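Long-range contacts in monomethylamine methyltransferase MtmB1 (Methanosarcina barkeri, PDB 1NTH), which catalyses transfer of the methyl group from monomethylamine to the corrinoid cofactor of its partner protein MtmC, a step in methanogenesis from methylamine: residues A[45-50]-A[60-65]; A[54-59]-A[322-327]. One frame throughout, in Å; residues are numbered along the deposited sequence. Where two conformers were deposited one is given.

Contact 1. Residues A[45-50]-A[60-65]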
# COMPACT_ATOMS: atom_id res chain seq x y z
N LEU A 45 0.44 54.25 7.28
CA LEU A 45 -0.64 53.29 7.44
C LEU A 45 -1.72 53.78 8.40
O LEU A 45 -1.43 54.21 9.52
CB LEU A 45 -0.08 51.95 7.93
CG LEU A 45 0.99 51.32 7.03
CD1 LEU A 45 1.40 49.97 7.61
CD2 LEU A 45 0.45 51.15 5.62
N ASP A 46 -2.96 53.71 7.94
CA ASP A 46 -4.13 54.12 8.72
C ASP A 46 -5.30 53.29 8.21
O ASP A 46 -5.74 53.46 7.08
CB ASP A 46 -4.41 55.61 8.48
CG ASP A 46 -5.51 56.15 9.38
OD1 ASP A 46 -6.25 55.35 9.97
OD2 ASP A 46 -5.63 57.39 9.49
N PHE A 47 -5.79 52.37 9.05
CA PHE A 47 -6.89 51.50 8.65
C PHE A 47 -8.26 52.15 8.76
O PHE A 47 -9.26 51.58 8.32
CB PHE A 47 -6.84 50.20 9.46
CG PHE A 47 -5.60 49.38 9.23
CD1 PHE A 47 -4.68 49.72 8.24
CD2 PHE A 47 -5.35 48.25 10.01
CE1 PHE A 47 -3.54 48.95 8.02
CE2 PHE A 47 -4.21 47.48 9.80
CZ PHE A 47 -3.30 47.83 8.80
N LYS A 48 -8.31 53.33 9.36
CA LYS A 48 -9.54 54.09 9.50
C LYS A 48 -10.77 53.30 9.97
O LYS A 48 -11.86 53.46 9.42
CB LYS A 48 -9.84 54.79 8.18
CG LYS A 48 -8.70 55.68 7.71
CD LYS A 48 -8.90 56.18 6.29
CE LYS A 48 -7.70 57.00 5.84
NZ LYS A 48 -7.80 57.42 4.42
N GLY A 49 -10.59 52.46 10.98
CA GLY A 49 -11.70 51.70 11.52
C GLY A 49 -12.28 50.56 10.70
O GLY A 49 -13.25 49.93 11.14
N GLU A 50 -11.73 50.30 9.52
CA GLU A 50 -12.24 49.22 8.68
C GLU A 50 -11.73 47.86 9.13
O GLU A 50 -10.57 47.73 9.53
CB GLU A 50 -11.84 49.42 7.22
CG GLU A 50 -12.54 50.54 6.50
CD GLU A 50 -12.37 50.43 4.99
OE1 GLU A 50 -11.22 50.38 4.52
OE2 GLU A 50 -13.40 50.38 4.27
N GLU A 60 -1.36 48.01 -0.52
CA GLU A 60 -0.05 47.83 -1.14
C GLU A 60 1.04 48.36 -0.22
O GLU A 60 2.13 47.79 -0.14
CB GLU A 60 0.01 48.52 -2.50
CG GLU A 60 1.39 48.48 -3.13
CD GLU A 60 1.39 48.90 -4.58
OE1 GLU A 60 0.70 49.88 -4.92
OE2 GLU A 60 2.09 48.24 -5.39
N LYS A 61 0.77 49.46 0.47
CA LYS A 61 1.76 50.01 1.39
C LYS A 61 1.94 49.07 2.58
O LYS A 61 3.05 48.91 3.09
CB LYS A 61 1.34 51.40 1.86
CG LYS A 61 1.35 52.44 0.75
CD LYS A 61 1.15 53.85 1.27
CE LYS A 61 -0.20 54.02 1.93
NZ LYS A 61 -0.36 55.39 2.51
N LEU A 62 0.86 48.44 3.01
CA LEU A 62 0.94 47.49 4.12
C LEU A 62 1.78 46.29 3.70
O LEU A 62 2.57 45.77 4.48
CB LEU A 62 -0.46 47.02 4.53
CG LEU A 62 -0.50 45.83 5.51
CD1 LEU A 62 0.27 46.18 6.78
CD2 LEU A 62 -1.95 45.49 5.85
N PHE A 63 1.62 45.85 2.45
CA PHE A 63 2.39 44.71 1.97
C PHE A 63 3.87 45.08 1.95
O PHE A 63 4.72 44.30 2.40
CB PHE A 63 1.95 44.30 0.56
CG PHE A 63 2.75 43.16 -0.00
CD1 PHE A 63 2.63 41.88 0.53
CD2 PHE A 63 3.66 43.38 -1.03
CE1 PHE A 63 3.39 40.83 0.03
CE2 PHE A 63 4.43 42.33 -1.53
CZ PHE A 63 4.30 41.05 -0.99
N LYS A 64 4.18 46.25 1.42
CA LYS A 64 5.57 46.70 1.35
C LYS A 64 6.15 46.83 2.75
O LYS A 64 7.31 46.49 2.98
CB LYS A 64 5.66 48.04 0.62
CG LYS A 64 5.37 47.92 -0.87
CD LYS A 64 5.50 49.28 -1.55
CE LYS A 64 5.28 49.17 -3.05
NZ LYS A 64 5.40 50.48 -3.74
N ALA A 65 5.35 47.31 3.69
CA ALA A 65 5.80 47.47 5.08
C ALA A 65 6.13 46.10 5.68
O ALA A 65 7.16 45.93 6.33
CB ALA A 65 4.71 48.15 5.90
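L45 and L62 cross at about a right angle where a connecting loop of this TIM-barrel protein, between helices 24-42 and 56-73, folds back over the second helix. Their CD1 methyls meet at 4.0 Å. CG of L45 stands anti to the carbonyl carbon (chi1 -57°), beside the backbone N, and from it both methyl branches reach the helix: CD1 also touches CB of A65 at 4.1 Å, while CD2 lies 3.8 Å from the backbone N of L62 and 3.9 Å from CB of K61. A65 is small enough to let the leucine come close to the helix. An alanine in place of L45 would probably open a gap beside L62 and A65, since both methyl branches that cover them would be missing. CD2, the other branch of L62, touches CZ of F47 at 4.0 Å, the two side chains again crossing at about a right angle; W317 stacks on the F47 ring, and helix 271-288 also touches L45, F47 and L62, so branched and aromatic side chains suit this buried corner. K61 slides past L45 in the opposite direction, its ammonium bonded to the carbonyl O of Y43. From F47 the loop reverses in a type I' turn to E50, with G49 at a positive phi that glycine tolerates easily. Just before it D46 forms an Asx turn, OD1 accepting from the N of K48 at 2.9 Å, 36° out of the carboxylate plane.

Contact 2. Residues A[54-59]-A[322-327]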
# COMPACT_ATOMS: atom_id res chain seq x y z
N THR A 54 -10.66 48.33 1.71
CA THR A 54 -11.27 48.58 0.40
C THR A 54 -10.38 49.58 -0.33
O THR A 54 -10.73 50.06 -1.41
CB THR A 54 -12.69 49.17 0.54
OG1 THR A 54 -12.64 50.40 1.26
CG2 THR A 54 -13.60 48.20 1.28
N ASP A 55 -9.24 49.91 0.27
CA ASP A 55 -8.28 50.85 -0.31
C ASP A 55 -7.05 50.06 -0.74
O ASP A 55 -6.18 49.76 0.08
CB ASP A 55 -7.88 51.90 0.73
CG ASP A 55 -6.98 52.98 0.16
OD1 ASP A 55 -6.19 52.70 -0.76
OD2 ASP A 55 -7.06 54.13 0.64
N LYS A 56 -6.96 49.74 -2.02
CA LYS A 56 -5.83 48.97 -2.52
C LYS A 56 -4.48 49.68 -2.37
O LYS A 56 -3.45 49.02 -2.22
CB LYS A 56 -6.05 48.57 -3.98
CG LYS A 56 -4.94 47.71 -4.57
CD LYS A 56 -5.22 47.34 -6.02
CE LYS A 56 -4.10 46.49 -6.59
NZ LYS A 56 -4.35 46.13 -8.02
N ASP A 57 -4.49 51.01 -2.40
CA ASP A 57 -3.25 51.76 -2.25
C ASP A 57 -2.69 51.55 -0.84
O ASP A 57 -1.49 51.35 -0.66
CB ASP A 57 -3.48 53.25 -2.51
CG ASP A 57 -3.84 53.54 -3.95
OD1 ASP A 57 -3.09 53.11 -4.85
OD2 ASP A 57 -4.87 54.21 -4.19
N MET A 58 -3.58 51.60 0.15
CA MET A 58 -3.17 51.42 1.54
C MET A 58 -2.73 49.97 1.74
O MET A 58 -1.78 49.70 2.48
CB MET A 58 -4.35 51.74 2.47
CG MET A 58 -3.99 51.77 3.95
SD MET A 58 -2.79 53.07 4.36
CE MET A 58 -3.86 54.51 4.37
N MET A 59 -3.41 49.04 1.07
CA MET A 59 -3.06 47.63 1.17
C MET A 59 -1.67 47.37 0.60
O MET A 59 -0.89 46.61 1.18
CB MET A 59 -4.10 46.78 0.44
CG MET A 59 -5.45 46.77 1.11
SD MET A 59 -6.73 46.06 0.06
CE MET A 59 -6.18 44.35 -0.00
N ILE A 322 -2.50 39.91 1.93
CA ILE A 322 -1.79 38.72 1.49
C ILE A 322 -2.53 38.10 0.29
O ILE A 322 -1.89 37.62 -0.65
CB ILE A 322 -1.69 37.69 2.64
CG1 ILE A 322 -0.64 38.16 3.66
CG2 ILE A 322 -1.34 36.30 2.10
CD1 ILE A 322 0.77 38.26 3.10
N SER A 323 -3.85 38.15 0.31
CA SER A 323 -4.65 37.59 -0.78
C SER A 323 -4.51 38.40 -2.06
O SER A 323 -4.51 37.86 -3.16
CB SER A 323 -6.13 37.54 -0.39
OG SER A 323 -6.34 36.68 0.71
N GLU A 324 -4.37 39.71 -1.90
CA GLU A 324 -4.25 40.61 -3.04
C GLU A 324 -2.89 40.55 -3.74
O GLU A 324 -2.83 40.54 -4.97
CB GLU A 324 -4.52 42.05 -2.59
CG GLU A 324 -4.30 43.09 -3.69
CD GLU A 324 -5.41 43.09 -4.73
OE1 GLU A 324 -5.19 43.64 -5.83
OE2 GLU A 324 -6.50 42.54 -4.45
N PHE A 325 -1.81 40.50 -2.96
CA PHE A 325 -0.48 40.52 -3.54
C PHE A 325 0.33 39.23 -3.60
O PHE A 325 1.44 39.23 -4.13
CB PHE A 325 0.35 41.61 -2.85
CG PHE A 325 -0.29 42.96 -2.92
CD1 PHE A 325 -1.07 43.44 -1.87
CD2 PHE A 325 -0.17 43.74 -4.07
CE1 PHE A 325 -1.73 44.66 -1.97
CE2 PHE A 325 -0.83 44.96 -4.18
CZ PHE A 325 -1.61 45.42 -3.13
N THR A 326 -0.21 38.14 -3.05
CA THR A 326 0.49 36.86 -3.09
C THR A 326 -0.51 35.74 -3.30
O THR A 326 -1.72 35.96 -3.30
CB THR A 326 1.26 36.54 -1.78
OG1 THR A 326 0.34 36.06 -0.79
CG2 THR A 326 1.96 37.78 -1.25
N ASP A 327 0.01 34.53 -3.47
CA ASP A 327 -0.82 33.35 -3.64
C ASP A 327 -0.70 32.46 -2.41
O ASP A 327 -1.04 31.28 -2.45
CB ASP A 327 -0.39 32.59 -4.90
CG ASP A 327 -0.78 33.31 -6.18
OD1 ASP A 327 -0.11 33.11 -7.21
OD2 ASP A 327 -1.78 34.07 -6.15
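The ring of F325 turns its rim toward the first turn of helix 56-73. In its plane, at the edge, lies CB of M59, 4.0 Å from CE1; near the same plane the carbonyl O of K56 approaches CZ at 4.1 Å. One face of the ring is overlaid by its own neighbour E324, whose CG sits 3.4 Å above the plane, offset toward the rim. F63 and E60, farther along helix 56-73, also touch the ring, so a flat, apolar residue suits this place between helices. M59 reaches on past the ring to E324. Its CG is anti to the carbonyl carbon (chi1 -69°), and the flexible chain, bent at chi3, brings CE to 3.8 Å from CB of E324, the two side chains crossing at about a right angle. P53, A320 and T321 also touch this side chain, and the long, flexible methionine suits a place between so many neighbours. K56, an exposed residue, runs out extended and crosses E324 at about a right angle. NZ and OE1 form a long salt bridge of 3.4 Å, with OE1 nearer CE (3.1 Å) than NZ; it belongs to one of two lysine conformers and is therefore tentative. The start of helix 56-73 and the end of helix 309-325 each use a polar side chain. D55 is the N-cap, its OD1 taking the N-H of M58 at 3.0 Å, while the hydroxyl of T326 donates to the carbonyl O of I322; the backbone N of T326 reaches that oxygen from the opposite face of its plane. Helix 309-325 links the neighbouring parallel strands 293-300 and 330-333, so helix 56-73 packs against the carboxyl end of the helix in a beta-alpha-beta crossover, the connection on which a TIM barrel is built.

In the fold
Contacts 1 and 2 share helix 56-73, and their centres lie about 9 Å apart: the 45-50 loop covers it in contact 1, and the end of helix 309-325 meets its first turn in contact 2. M58 joins them, its SD 3.8 Å from CA of L45 and its CE 3.5 Å from the carbonyl O of D46. On the other helix, CZ of F325 lies 3.5 Å from CA of E60. Both contacts are peripheral, their centres about 22 and 20 Å from the chain centre. Segment 322-327 leads into the amino end of strand 330-333, whereas TIM-barrel active sites lie at the carboxyl ends of the strands, so a direct catalytic part is unlikely.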